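Local coordinates for Rio2 kinase (Chaetomium thermophilum, PDB 4GYI), which is an atypical protein kinase of the RIO family that acts, as an ATPase, on the maturing pre-40S ribosomal subunit and probably phosphorylates serine and threonine, at residues D110-A115 with L124-L129; L158-E163 with H186-S191; L196-V201 with R283-R288. One frame throughout, in Å; residues are numbered along the deposited sequence.

How the contacts relate
Contacts 1 and 2 are buried close to the centre of the chain and share one antiparallel sheet, in which strands 121-127 and 187-191 are neighbours. They touch directly, through the Lys125-Glu163 salt bridge. Contact 3 lies apart, its centre about 24 Å from that of contact 1 and 26 Å from that of contact 2. Its middle is buried, but exposed Arg199 lies at its margin. All three reach ADP: phosphates and ribose in contact 1, adenine amino group in contact 2, ribose in contact 3. Contact 1 combines backbone pairing, apolar packing and a salt bridge. Contact 2 is van der Waals packing, partly against backbone, without hydrogen bonds across it. Contact 3 joins sulfur-aromatic packing to one arginine-carbonyl bond.

Contact 1: D110-A115 with L124-L129; sequences DIMIVA and LKIHRL. With ADP (adenosine-5'-diphosphate), chain B; EDO (1,2-ethanediol), chain D.
The Arg128 guanidinium meets Asp110 at its edge, and CG2 of Ile126 lies over the centre of one face, 3.5 Å above the plane. Ethanediol lies elsewhere at the edge. Asp110 OD2 accepts a nearly straight hydrogen bond from Arg128 NE at 2.9 Å, part of a salt bridge, with a weak second bond from NH2. OD2 lies in the guanidinium plane, but NE approaches from above the carboxylate, and the two planes are 73° apart. Asp83 also pairs with Arg128 NH2, and Arg131 takes the other oxygen of Asp110.

Strands 109-115 and 121-127 form an antiparallel hairpin of the kinase N-lobe. Asp110 with Ile126 and Met112 with Leu124 are hydrogen-bonded pairs; Ile111 with Lys125, between them, is non-hydrogen-bonded. CE of Met112 rests 3.6 Å from Leu124 CD2, and CG1 of Val114 3.7 Å from Leu124 CB.

On the opposite face, Ile111 CD1 packs 3.8 Å from Lys125 CG. The extended Lys125 chain has CG anti to the backbone N (chi1 -179°). NZ donates to ADP O2A at 2.7 Å and weakly to O3B of the beta phosphate. The hairpin thus splits its chemistry: one face pairs buried charges, the other presents a lysine to both phosphates.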
loop_
_atom_site.group_PDB
_atom_site.type_symbol
_atom_site.label_atom_id
_atom_site.label_comp_id
_atom_site.label_asym_id
_atom_site.label_seq_id
_atom_site.Cartn_x
_atom_site.Cartn_y
_atom_site.Cartn_z
ATOM N N ASP A 110 4.922 2.111 -5.117
ATOM C CA ASP A 110 6.350 1.849 -5.275
ATOM C C ASP A 110 6.835 0.893 -4.176
ATOM O O ASP A 110 6.483 1.042 -3.011
ATOM C CB ASP A 110 7.158 3.151 -5.217
ATOM C CG ASP A 110 6.960 4.025 -6.454
ATOM O OD1 ASP A 110 6.684 3.468 -7.540
ATOM O OD2 ASP A 110 7.079 5.268 -6.339
ATOM N N ILE A 111 7.629 -0.098 -4.553
ATOM C CA ILE A 111 8.132 -1.071 -3.597
ATOM C C ILE A 111 9.633 -0.857 -3.450
ATOM O O ILE A 111 10.367 -0.906 -4.429
ATOM C CB ILE A 111 7.862 -2.510 -4.070
ATOM C CG1 ILE A 111 6.385 -2.695 -4.410
ATOM C CG2 ILE A 111 8.304 -3.515 -3.019
ATOM C CD1 ILE A 111 5.464 -2.624 -3.207
ATOM N N MET A 112 10.079 -0.602 -2.225
ATOM C CA MET A 112 11.496 -0.377 -1.949
ATOM C C MET A 112 11.953 -1.423 -0.963
ATOM O O MET A 112 11.171 -1.902 -0.164
ATOM C CB MET A 112 11.709 1.005 -1.311
ATOM C CG MET A 112 11.380 2.183 -2.225
ATOM S SD MET A 112 12.647 3.455 -2.159
ATOM C CE MET A 112 12.177 4.333 -0.676
ATOM N N ILE A 113 13.224 -1.773 -1.001
ATOM C CA ILE A 113 13.758 -2.626 0.037
ATOM C C ILE A 113 14.463 -1.713 0.982
ATOM O O ILE A 113 15.196 -0.830 0.551
ATOM C CB ILE A 113 14.735 -3.654 -0.516
ATOM C CG1 ILE A 113 13.988 -4.620 -1.434
ATOM C CG2 ILE A 113 15.349 -4.454 0.610
ATOM C CD1 ILE A 113 13.907 -4.170 -2.868
ATOM N N VAL A 114 14.205 -1.881 2.273
ATOM C CA VAL A 114 14.948 -1.131 3.262
ATOM C C VAL A 114 15.608 -2.086 4.243
ATOM O O VAL A 114 15.296 -3.283 4.265
ATOM C CB VAL A 114 14.044 -0.172 4.016
ATOM C CG1 VAL A 114 13.352 0.747 3.042
ATOM C CG2 VAL A 114 13.044 -0.957 4.817
ATOM N N ALA A 115 16.535 -1.560 5.038
ATOM C CA ALA A 115 17.174 -2.336 6.094
ATOM C C ALA A 115 17.167 -1.563 7.409
ATOM O O ALA A 115 17.274 -0.339 7.422
ATOM C CB ALA A 115 18.575 -2.664 5.701
ATOM N N LEU A 124 9.463 -1.536 2.072
ATOM C CA LEU A 124 8.733 -0.298 2.243
ATOM C C LEU A 124 7.784 -0.147 1.055
ATOM O O LEU A 124 8.217 -0.137 -0.096
ATOM C CB LEU A 124 9.693 0.888 2.295
ATOM C CG LEU A 124 9.021 2.266 2.310
ATOM C CD1 LEU A 124 8.319 2.502 3.638
ATOM C CD2 LEU A 124 10.030 3.358 2.048
ATOM N N LYS A 125 6.491 -0.064 1.322
ATOM C CA LYS A 125 5.532 0.127 0.234
ATOM C C LYS A 125 5.036 1.562 0.286
ATOM O O LYS A 125 4.666 2.047 1.349
ATOM C CB LYS A 125 4.353 -0.840 0.353
ATOM C CG LYS A 125 3.297 -0.715 -0.786
ATOM C CD LYS A 125 2.226 -1.784 -0.620
ATOM C CE LYS A 125 1.104 -1.672 -1.673
ATOM N NZ LYS A 125 0.254 -2.907 -1.675
ATOM N N ILE A 126 5.063 2.240 -0.857
ATOM C CA ILE A 126 4.619 3.623 -0.947
ATOM C C ILE A 126 3.416 3.696 -1.874
ATOM O O ILE A 126 3.526 3.363 -3.038
ATOM C CB ILE A 126 5.743 4.515 -1.522
ATOM C CG1 ILE A 126 7.011 4.380 -0.647
ATOM C CG2 ILE A 126 5.282 5.977 -1.589
ATOM C CD1 ILE A 126 8.216 5.189 -1.159
ATOM N N HIS A 127 2.266 4.113 -1.364
ATOM C CA HIS A 127 1.072 4.155 -2.190
ATOM C C HIS A 127 1.059 5.373 -3.104
ATOM O O HIS A 127 1.416 6.487 -2.689
ATOM C CB HIS A 127 -0.191 4.101 -1.331
ATOM C CG HIS A 127 -0.457 2.756 -0.728
ATOM N ND1 HIS A 127 -1.179 1.777 -1.380
ATOM C CD2 HIS A 127 -0.093 2.222 0.464
ATOM C CE1 HIS A 127 -1.263 0.704 -0.613
ATOM N NE2 HIS A 127 -0.611 0.947 0.512
ATOM N N ARG A 128 0.649 5.130 -4.350
ATOM C CA ARG A 128 0.693 6.104 -5.432
ATOM C C ARG A 128 -0.634 6.260 -6.181
ATOM O O ARG A 128 -0.651 6.259 -7.410
ATOM C CB ARG A 128 1.767 5.670 -6.439
ATOM C CG ARG A 128 3.173 5.669 -5.841
ATOM C CD ARG A 128 3.658 7.078 -5.484
ATOM N NE ARG A 128 5.094 7.073 -5.183
ATOM C CZ ARG A 128 5.719 7.955 -4.408
ATOM N NH1 ARG A 128 5.043 8.948 -3.832
ATOM N NH2 ARG A 128 7.028 7.840 -4.209
ATOM N N LEU A 129 -1.740 6.392 -5.456
ATOM C CA LEU A 129 -3.038 6.599 -6.089
ATOM C C LEU A 129 -2.981 7.873 -6.951
ATOM O O LEU A 129 -2.358 8.845 -6.557
ATOM C CB LEU A 129 -4.137 6.733 -5.013
ATOM C CG LEU A 129 -4.750 5.450 -4.434
ATOM C CD1 LEU A 129 -3.682 4.532 -3.883
ATOM C CD2 LEU A 129 -5.730 5.772 -3.332
HETATM P PB ADP B . 0.951 -3.028 -5.838
HETATM O O1B ADP B . 1.641 -1.878 -6.530
HETATM O O2B ADP B . 0.426 -4.160 -6.687
HETATM O O3B ADP B . -0.129 -2.379 -4.861
HETATM P PA ADP B . 1.968 -5.078 -4.076
HETATM O O1A ADP B . 1.070 -5.969 -4.890
HETATM O O2A ADP B . 1.711 -4.984 -2.577
HETATM O O3A ADP B . 1.994 -3.602 -4.726
HETATM O "O5'" ADP B . 3.474 -5.514 -4.387
HETATM C "C5'" ADP B . 3.946 -5.507 -5.741
HETATM C "C4'" ADP B . 5.050 -6.549 -5.906
HETATM O "O4'" ADP B . 6.102 -6.321 -4.952
HETATM C "C3'" ADP B . 4.605 -7.990 -5.654
HETATM O "O3'" ADP B . 4.046 -8.630 -6.806
HETATM C "C2'" ADP B . 5.878 -8.668 -5.197
HETATM O "O2'" ADP B . 6.735 -8.917 -6.318
HETATM C "C1'" ADP B . 6.582 -7.570 -4.440
HETATM N N9 ADP B . 6.281 -7.555 -2.995
HETATM C C8 ADP B . 5.411 -6.729 -2.385
HETATM N N7 ADP B . 5.399 -6.928 -1.040
HETATM C C5 ADP B . 6.303 -7.900 -0.800
HETATM C C6 ADP B . 6.811 -8.596 0.395
HETATM N N6 ADP B . 6.337 -8.278 1.617
HETATM N N1 ADP B . 7.755 -9.543 0.220
HETATM C C2 ADP B . 8.250 -9.862 -0.997
HETATM N N3 ADP B . 7.840 -9.267 -2.125
HETATM C C4 ADP B . 6.882 -8.305 -2.085
HETATM C C1 EDO D . 0.145 10.410 -4.110
HETATM O O1 EDO D . -0.477 9.144 -4.347
HETATM C C2 EDO D . 1.617 10.181 -3.813
HETATM O O2 EDO D . 1.710 9.175 -2.820
#

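Contact 2: L158-E163 with H186-S191; sequences LAAIKE and HTIVMS. With ADP (adenosine-5'-diphosphate), chain B.
Ala160 CB presses on the backbone where His186 joins Thr187, 3.4 Å from His186 C. The methyl also lies 3.6 Å from Thr187 N. The next point of contact is CD1 of Ile188, which is 3.5 Å from the carbonyl O of Ala160 and 3.6 Å from Glu163 CG. Ile188 CG1 is anti to the carbonyl carbon (chi1 -66°), and CD1 extends beyond it to cross the stem of Glu163 obliquely.

This is the packing of helix C against the five-stranded N-lobe sheet of a protein kinase. The axes of the short segments 158-163 and 187-191 approach to 7.9 Å, 32° from parallel. Glu163 CG is anti to the backbone N, and its carboxylate makes the salt bridge of OE2 with Lys125, the lysine that binds ADP. OE2 also accepts from Phe259 N.

Further along the strand, Met190 occupies the gatekeeper position and Ser191 begins the hinge. Ser191 O accepts from ADP N6 at 2.9 Å, while Met190 SD takes a weak bond from the same amino group at 3.4 Å.

In the outer shell, Asp83 holds His186 NE2, and Thr187 OG1 bonds to His90. Helix 326-341 packs on Leu158, Ala159 and Lys162.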
loop_
_atom_site.group_PDB
_atom_site.type_symbol
_atom_site.label_atom_id
_atom_site.label_comp_id
_atom_site.label_asym_id
_atom_site.label_seq_id
_atom_site.Cartn_x
_atom_site.Cartn_y
_atom_site.Cartn_z
ATOM N N LEU A 158 -4.952 7.079 3.196
ATOM C CA LEU A 158 -6.052 6.184 3.553
ATOM C C LEU A 158 -5.767 4.774 3.079
ATOM O O LEU A 158 -6.116 3.801 3.756
ATOM C CB LEU A 158 -7.378 6.638 2.952
ATOM C CG LEU A 158 -8.005 7.923 3.491
ATOM C CD1 LEU A 158 -9.395 8.082 2.890
ATOM C CD2 LEU A 158 -8.081 7.901 4.989
ATOM N N ALA A 159 -5.173 4.666 1.897
ATOM C CA ALA A 159 -4.844 3.362 1.344
ATOM C C ALA A 159 -3.871 2.635 2.264
ATOM O O ALA A 159 -4.065 1.467 2.556
ATOM C CB ALA A 159 -4.247 3.505 -0.060
ATOM N N ALA A 160 -2.833 3.335 2.726
ATOM C CA ALA A 160 -1.804 2.739 3.591
ATOM C C ALA A 160 -2.374 2.360 4.958
ATOM O O ALA A 160 -2.083 1.295 5.469
ATOM C CB ALA A 160 -0.601 3.701 3.766
ATOM N N ILE A 161 -3.187 3.240 5.535
ATOM C CA ILE A 161 -3.817 2.974 6.813
ATOM C C ILE A 161 -4.710 1.745 6.744
ATOM O O ILE A 161 -4.652 0.866 7.617
ATOM C CB ILE A 161 -4.636 4.184 7.290
ATOM C CG1 ILE A 161 -3.695 5.301 7.734
ATOM C CG2 ILE A 161 -5.551 3.799 8.458
ATOM C CD1 ILE A 161 -4.407 6.580 8.084
ATOM N N LYS A 162 -5.524 1.675 5.692
ATOM C CA LYS A 162 -6.400 0.533 5.472
ATOM C C LYS A 162 -5.629 -0.773 5.324
ATOM O O LYS A 162 -5.930 -1.765 6.000
ATOM C CB LYS A 162 -7.282 0.747 4.234
ATOM C CG LYS A 162 -8.188 -0.456 3.931
ATOM C CD LYS A 162 -9.400 -0.069 3.068
ATOM C CE LYS A 162 -10.026 -1.297 2.413
ATOM N NZ LYS A 162 -11.070 -0.963 1.407
ATOM N N GLU A 163 -4.646 -0.774 4.432
ATOM C CA GLU A 163 -3.879 -1.992 4.156
ATOM C C GLU A 163 -3.163 -2.487 5.410
ATOM O O GLU A 163 -3.075 -3.692 5.665
ATOM C CB GLU A 163 -2.889 -1.785 2.988
ATOM C CG GLU A 163 -1.873 -2.946 2.791
ATOM C CD GLU A 163 -1.098 -2.887 1.459
ATOM O OE1 GLU A 163 -0.648 -1.795 1.063
ATOM O OE2 GLU A 163 -0.930 -3.939 0.798
ATOM N N HIS A 186 1.467 7.666 3.744
ATOM C CA HIS A 186 1.127 6.785 2.620
ATOM C C HIS A 186 2.018 5.535 2.515
ATOM O O HIS A 186 2.084 4.894 1.458
ATOM C CB HIS A 186 1.181 7.557 1.296
ATOM C CG HIS A 186 2.515 8.187 0.999
ATOM N ND1 HIS A 186 3.297 8.786 1.966
ATOM C CD2 HIS A 186 3.188 8.338 -0.167
ATOM C CE1 HIS A 186 4.392 9.276 1.411
ATOM N NE2 HIS A 186 4.357 9.009 0.120
ATOM N N THR A 187 2.708 5.184 3.593
ATOM C CA THR A 187 3.729 4.147 3.480
ATOM C C THR A 187 3.539 3.025 4.476
ATOM O O THR A 187 2.966 3.223 5.546
ATOM C CB THR A 187 5.166 4.724 3.626
ATOM O OG1 THR A 187 5.413 5.080 4.995
ATOM C CG2 THR A 187 5.331 5.942 2.759
ATOM N N ILE A 188 4.021 1.838 4.125
ATOM C CA ILE A 188 4.011 0.744 5.075
ATOM C C ILE A 188 5.362 0.092 5.042
ATOM O O ILE A 188 5.928 -0.071 3.964
ATOM C CB ILE A 188 2.978 -0.331 4.712
ATOM C CG1 ILE A 188 1.558 0.227 4.829
ATOM C CG2 ILE A 188 3.138 -1.563 5.626
ATOM C CD1 ILE A 188 0.487 -0.790 4.476
ATOM N N VAL A 189 5.882 -0.263 6.214
ATOM C CA VAL A 189 7.074 -1.084 6.292
ATOM C C VAL A 189 6.604 -2.461 6.695
ATOM O O VAL A 189 5.865 -2.595 7.653
ATOM C CB VAL A 189 8.092 -0.552 7.329
ATOM C CG1 VAL A 189 9.249 -1.528 7.478
ATOM C CG2 VAL A 189 8.619 0.806 6.913
ATOM N N MET A 190 6.996 -3.488 5.949
ATOM C CA MET A 190 6.552 -4.830 6.276
ATOM C C MET A 190 7.701 -5.814 6.040
ATOM O O MET A 190 8.685 -5.473 5.381
ATOM C CB MET A 190 5.359 -5.201 5.393
ATOM C CG MET A 190 5.757 -5.463 3.945
ATOM S SD MET A 190 4.371 -5.723 2.828
ATOM C CE MET A 190 3.899 -4.052 2.443
ATOM N N SER A 191 7.575 -7.030 6.562
ATOM C CA SER A 191 8.639 -8.013 6.385
ATOM C C SER A 191 8.810 -8.326 4.905
ATOM O O SER A 191 7.881 -8.168 4.111
ATOM C CB SER A 191 8.356 -9.299 7.170
ATOM O OG SER A 191 7.307 -10.036 6.579
HETATM P PB ADP B . 0.951 -3.028 -5.838
HETATM O O1B ADP B . 1.641 -1.878 -6.530
HETATM O O2B ADP B . 0.426 -4.160 -6.687
HETATM O O3B ADP B . -0.129 -2.379 -4.861
HETATM P PA ADP B . 1.968 -5.078 -4.076
HETATM O O1A ADP B . 1.070 -5.969 -4.890
HETATM O O2A ADP B . 1.711 -4.984 -2.577
HETATM O O3A ADP B . 1.994 -3.602 -4.726
HETATM O "O5'" ADP B . 3.474 -5.514 -4.387
HETATM C "C5'" ADP B . 3.946 -5.507 -5.741
HETATM C "C4'" ADP B . 5.050 -6.549 -5.906
HETATM O "O4'" ADP B . 6.102 -6.321 -4.952
HETATM C "C3'" ADP B . 4.605 -7.990 -5.654
HETATM O "O3'" ADP B . 4.046 -8.630 -6.806
HETATM C "C2'" ADP B . 5.878 -8.668 -5.197
HETATM O "O2'" ADP B . 6.735 -8.917 -6.318
HETATM C "C1'" ADP B . 6.582 -7.570 -4.440
HETATM N N9 ADP B . 6.281 -7.555 -2.995
HETATM C C8 ADP B . 5.411 -6.729 -2.385
HETATM N N7 ADP B . 5.399 -6.928 -1.040
HETATM C C5 ADP B . 6.303 -7.900 -0.800
HETATM C C6 ADP B . 6.811 -8.596 0.395
HETATM N N6 ADP B . 6.337 -8.278 1.617
HETATM N N1 ADP B . 7.755 -9.543 0.220
HETATM C C2 ADP B . 8.250 -9.862 -0.997
HETATM N N3 ADP B . 7.840 -9.267 -2.125
HETATM C C4 ADP B . 6.882 -8.305 -2.085
#

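Contact 3: L196-V201 with R283-R288; sequences LPMRQV and RFFERR. With ADP (adenosine-5'-diphosphate), chain B.
Arg288 NH2 donates to Val201 O at 3.0 Å, in a bond that is almost straight at 177°. The carbonyl oxygen sits at the edge of the guanidinium, in its plane, while the donor is tilted 23° from the carbonyl plane. Arg288 CB lies over one face of the Phe284 ring, toward the rim, 3.7 Å above the plane.

Met198 carries the apolar part. Its CG lies 3.8 Å from Phe284 CE2, and CE is 4.0 Å from both CE2 and CD2 of that ring. The sulfur makes oblique Met-aromatic contacts with two rings: SD is 5.0 Å from the Phe284 centroid and 5.4 Å from the Phe285 centroid. CE2 of Phe285 also lies at the edge of the Phe284 ring.

Just before this, in the segment that follows the hinge, Pro197 CG comes within 3.4 Å of ADP O2' on the ribose. Strand 196-197 is an outer strand of the sheet with 236-242, and 198-200 is a short 3-10 segment. Met198 also packs on Leu210 and Leu214 of helix 207-223, and Phe285 meets Tyr211 there edge-to-face. Within the kinase C-lobe, the contact therefore joins helix 270-289 to both that helix and the sheet.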
loop_
_atom_site.group_PDB
_atom_site.type_symbol
_atom_site.label_atom_id
_atom_site.label_comp_id
_atom_site.label_asym_id
_atom_site.label_seq_id
_atom_site.Cartn_x
_atom_site.Cartn_y
_atom_site.Cartn_z
ATOM N N LEU A 196 8.258 -15.435 -4.431
ATOM C CA LEU A 196 8.116 -14.657 -5.648
ATOM C C LEU A 196 6.678 -14.788 -6.160
ATOM O O LEU A 196 6.009 -15.783 -5.876
ATOM C CB LEU A 196 9.091 -15.198 -6.684
ATOM C CG LEU A 196 10.512 -15.377 -6.149
ATOM C CD1 LEU A 196 11.422 -15.955 -7.233
ATOM C CD2 LEU A 196 11.057 -14.063 -5.636
ATOM N N PRO A 197 6.201 -13.789 -6.914
ATOM C CA PRO A 197 4.831 -13.824 -7.440
ATOM C C PRO A 197 4.563 -15.133 -8.190
ATOM O O PRO A 197 5.436 -15.615 -8.902
ATOM C CB PRO A 197 4.806 -12.658 -8.437
ATOM C CG PRO A 197 5.873 -11.730 -7.988
ATOM C CD PRO A 197 6.929 -12.567 -7.314
ATOM N N MET A 198 3.376 -15.696 -8.011
ATOM C CA MET A 198 2.971 -16.914 -8.718
ATOM C C MET A 198 3.080 -16.779 -10.251
ATOM O O MET A 198 3.350 -17.748 -10.952
ATOM C CB MET A 198 1.539 -17.301 -8.309
ATOM C CG MET A 198 1.049 -18.606 -8.907
ATOM S SD MET A 198 -0.534 -19.085 -8.164
ATOM C CE MET A 198 -1.552 -17.637 -8.516
ATOM N N ARG A 199 2.879 -15.566 -10.757
ATOM C CA ARG A 199 2.984 -15.292 -12.186
ATOM C C ARG A 199 4.253 -15.891 -12.792
ATOM O O ARG A 199 4.236 -16.383 -13.918
ATOM C CB ARG A 199 2.972 -13.773 -12.423
ATOM C CG ARG A 199 3.041 -13.356 -13.886
ATOM C CD ARG A 199 4.187 -12.379 -14.148
ATOM N NE ARG A 199 5.488 -13.043 -14.267
ATOM C CZ ARG A 199 5.979 -13.532 -15.404
ATOM N NH1 ARG A 199 5.278 -13.440 -16.528
ATOM N NH2 ARG A 199 7.168 -14.122 -15.422
ATOM N N GLN A 200 5.348 -15.873 -12.036
ATOM C CA GLN A 200 6.630 -16.307 -12.584
ATOM C C GLN A 200 7.084 -17.679 -12.110
ATOM O O GLN A 200 8.216 -18.091 -12.393
ATOM C CB GLN A 200 7.718 -15.257 -12.325
ATOM C CG GLN A 200 7.828 -14.818 -10.897
ATOM C CD GLN A 200 8.874 -13.724 -10.697
ATOM O OE1 GLN A 200 8.554 -12.531 -10.665
ATOM N NE2 GLN A 200 10.130 -14.132 -10.547
ATOM N N VAL A 201 6.206 -18.388 -11.400
ATOM C CA VAL A 201 6.542 -19.726 -10.911
ATOM C C VAL A 201 6.930 -20.595 -12.102
ATOM O O VAL A 201 6.208 -20.653 -13.103
ATOM C CB VAL A 201 5.395 -20.359 -10.069
ATOM C CG1 VAL A 201 4.217 -20.763 -10.950
ATOM C CG2 VAL A 201 5.917 -21.545 -9.260
ATOM N N ARG A 283 -8.993 -18.780 -14.384
ATOM C CA ARG A 283 -8.386 -18.322 -15.638
ATOM C C ARG A 283 -6.885 -18.608 -15.659
ATOM O O ARG A 283 -6.385 -19.236 -16.588
ATOM C CB ARG A 283 -8.608 -16.828 -15.851
ATOM C CG ARG A 283 -9.807 -16.458 -16.703
ATOM C CD ARG A 283 -9.733 -14.976 -17.060
ATOM N NE ARG A 283 -8.405 -14.630 -17.562
ATOM C CZ ARG A 283 -8.137 -14.322 -18.827
ATOM N NH1 ARG A 283 -9.110 -14.291 -19.727
ATOM N NH2 ARG A 283 -6.895 -14.031 -19.191
ATOM N N PHE A 284 -6.177 -18.154 -14.625
ATOM C CA PHE A 284 -4.740 -18.362 -14.549
ATOM C C PHE A 284 -4.369 -19.846 -14.631
ATOM O O PHE A 284 -3.525 -20.241 -15.436
ATOM C CB PHE A 284 -4.147 -17.736 -13.285
ATOM C CG PHE A 284 -2.680 -17.998 -13.132
ATOM C CD1 PHE A 284 -1.759 -17.295 -13.895
ATOM C CD2 PHE A 284 -2.225 -18.981 -12.261
ATOM C CE1 PHE A 284 -0.398 -17.538 -13.770
ATOM C CE2 PHE A 284 -0.879 -19.249 -12.136
ATOM C CZ PHE A 284 0.045 -18.514 -12.882
ATOM N N PHE A 285 -5.030 -20.666 -13.826
ATOM C CA PHE A 285 -4.780 -22.099 -13.840
ATOM C C PHE A 285 -5.126 -22.754 -15.160
ATOM O O PHE A 285 -4.603 -23.808 -15.488
ATOM C CB PHE A 285 -5.488 -22.792 -12.684
ATOM C CG PHE A 285 -4.693 -22.759 -11.422
ATOM C CD1 PHE A 285 -4.118 -23.904 -10.921
ATOM C CD2 PHE A 285 -4.462 -21.557 -10.772
ATOM C CE1 PHE A 285 -3.355 -23.859 -9.765
ATOM C CE2 PHE A 285 -3.709 -21.511 -9.620
ATOM C CZ PHE A 285 -3.153 -22.659 -9.118
ATOM N N GLU A 286 -5.986 -22.115 -15.933
ATOM C CA GLU A 286 -6.370 -22.695 -17.201
ATOM C C GLU A 286 -5.311 -22.360 -18.242
ATOM O O GLU A 286 -4.857 -23.240 -18.972
ATOM C CB GLU A 286 -7.754 -22.207 -17.621
ATOM C CG GLU A 286 -8.450 -23.095 -18.626
ATOM C CD GLU A 286 -7.898 -22.941 -20.027
ATOM O OE1 GLU A 286 -7.359 -21.853 -20.334
ATOM O OE2 GLU A 286 -8.000 -23.907 -20.821
ATOM N N ARG A 287 -4.899 -21.095 -18.307
ATOM C CA ARG A 287 -3.914 -20.695 -19.313
ATOM C C ARG A 287 -2.471 -21.107 -18.984
ATOM O O ARG A 287 -1.702 -21.444 -19.887
ATOM C CB ARG A 287 -4.016 -19.201 -19.663
ATOM C CG ARG A 287 -4.152 -18.272 -18.477
ATOM C CD ARG A 287 -4.278 -16.805 -18.905
ATOM N NE ARG A 287 -4.570 -15.916 -17.775
ATOM C CZ ARG A 287 -3.650 -15.329 -17.007
ATOM N NH1 ARG A 287 -2.359 -15.526 -17.234
ATOM N NH2 ARG A 287 -4.024 -14.539 -16.008
ATOM N N ARG A 288 -2.111 -21.107 -17.702
ATOM C CA ARG A 288 -0.728 -21.397 -17.302
ATOM C C ARG A 288 -0.414 -22.891 -17.112
ATOM O O ARG A 288 0.647 -23.360 -17.527
ATOM C CB ARG A 288 -0.340 -20.576 -16.060
ATOM C CG ARG A 288 0.992 -20.960 -15.412
ATOM C CD ARG A 288 2.207 -20.709 -16.300
ATOM N NE ARG A 288 3.441 -21.145 -15.637
ATOM C CZ ARG A 288 4.062 -22.307 -15.859
ATOM N NH1 ARG A 288 3.581 -23.173 -16.747
ATOM N NH2 ARG A 288 5.171 -22.604 -15.196
HETATM P PB ADP B . 0.951 -3.028 -5.838
HETATM O O1B ADP B . 1.641 -1.878 -6.530
HETATM O O2B ADP B . 0.426 -4.160 -6.687
HETATM O O3B ADP B . -0.129 -2.379 -4.861
HETATM P PA ADP B . 1.968 -5.078 -4.076
HETATM O O1A ADP B . 1.070 -5.969 -4.890
HETATM O O2A ADP B . 1.711 -4.984 -2.577
HETATM O O3A ADP B . 1.994 -3.602 -4.726
HETATM O "O5'" ADP B . 3.474 -5.514 -4.387
HETATM C "C5'" ADP B . 3.946 -5.507 -5.741
HETATM C "C4'" ADP B . 5.050 -6.549 -5.906
HETATM O "O4'" ADP B . 6.102 -6.321 -4.952
HETATM C "C3'" ADP B . 4.605 -7.990 -5.654
HETATM O "O3'" ADP B . 4.046 -8.630 -6.806
HETATM C "C2'" ADP B . 5.878 -8.668 -5.197
HETATM O "O2'" ADP B . 6.735 -8.917 -6.318
HETATM C "C1'" ADP B . 6.582 -7.570 -4.440
HETATM N N9 ADP B . 6.281 -7.555 -2.995
HETATM C C8 ADP B . 5.411 -6.729 -2.385
HETATM N N7 ADP B . 5.399 -6.928 -1.040
HETATM C C5 ADP B . 6.303 -7.900 -0.800
HETATM C C6 ADP B . 6.811 -8.596 0.395
HETATM N N6 ADP B . 6.337 -8.278 1.617
HETATM N N1 ADP B . 7.755 -9.543 0.220
HETATM C C2 ADP B . 8.250 -9.862 -0.997
HETATM N N3 ADP B . 7.840 -9.267 -2.125
HETATM C C4 ADP B . 6.882 -8.305 -2.085
#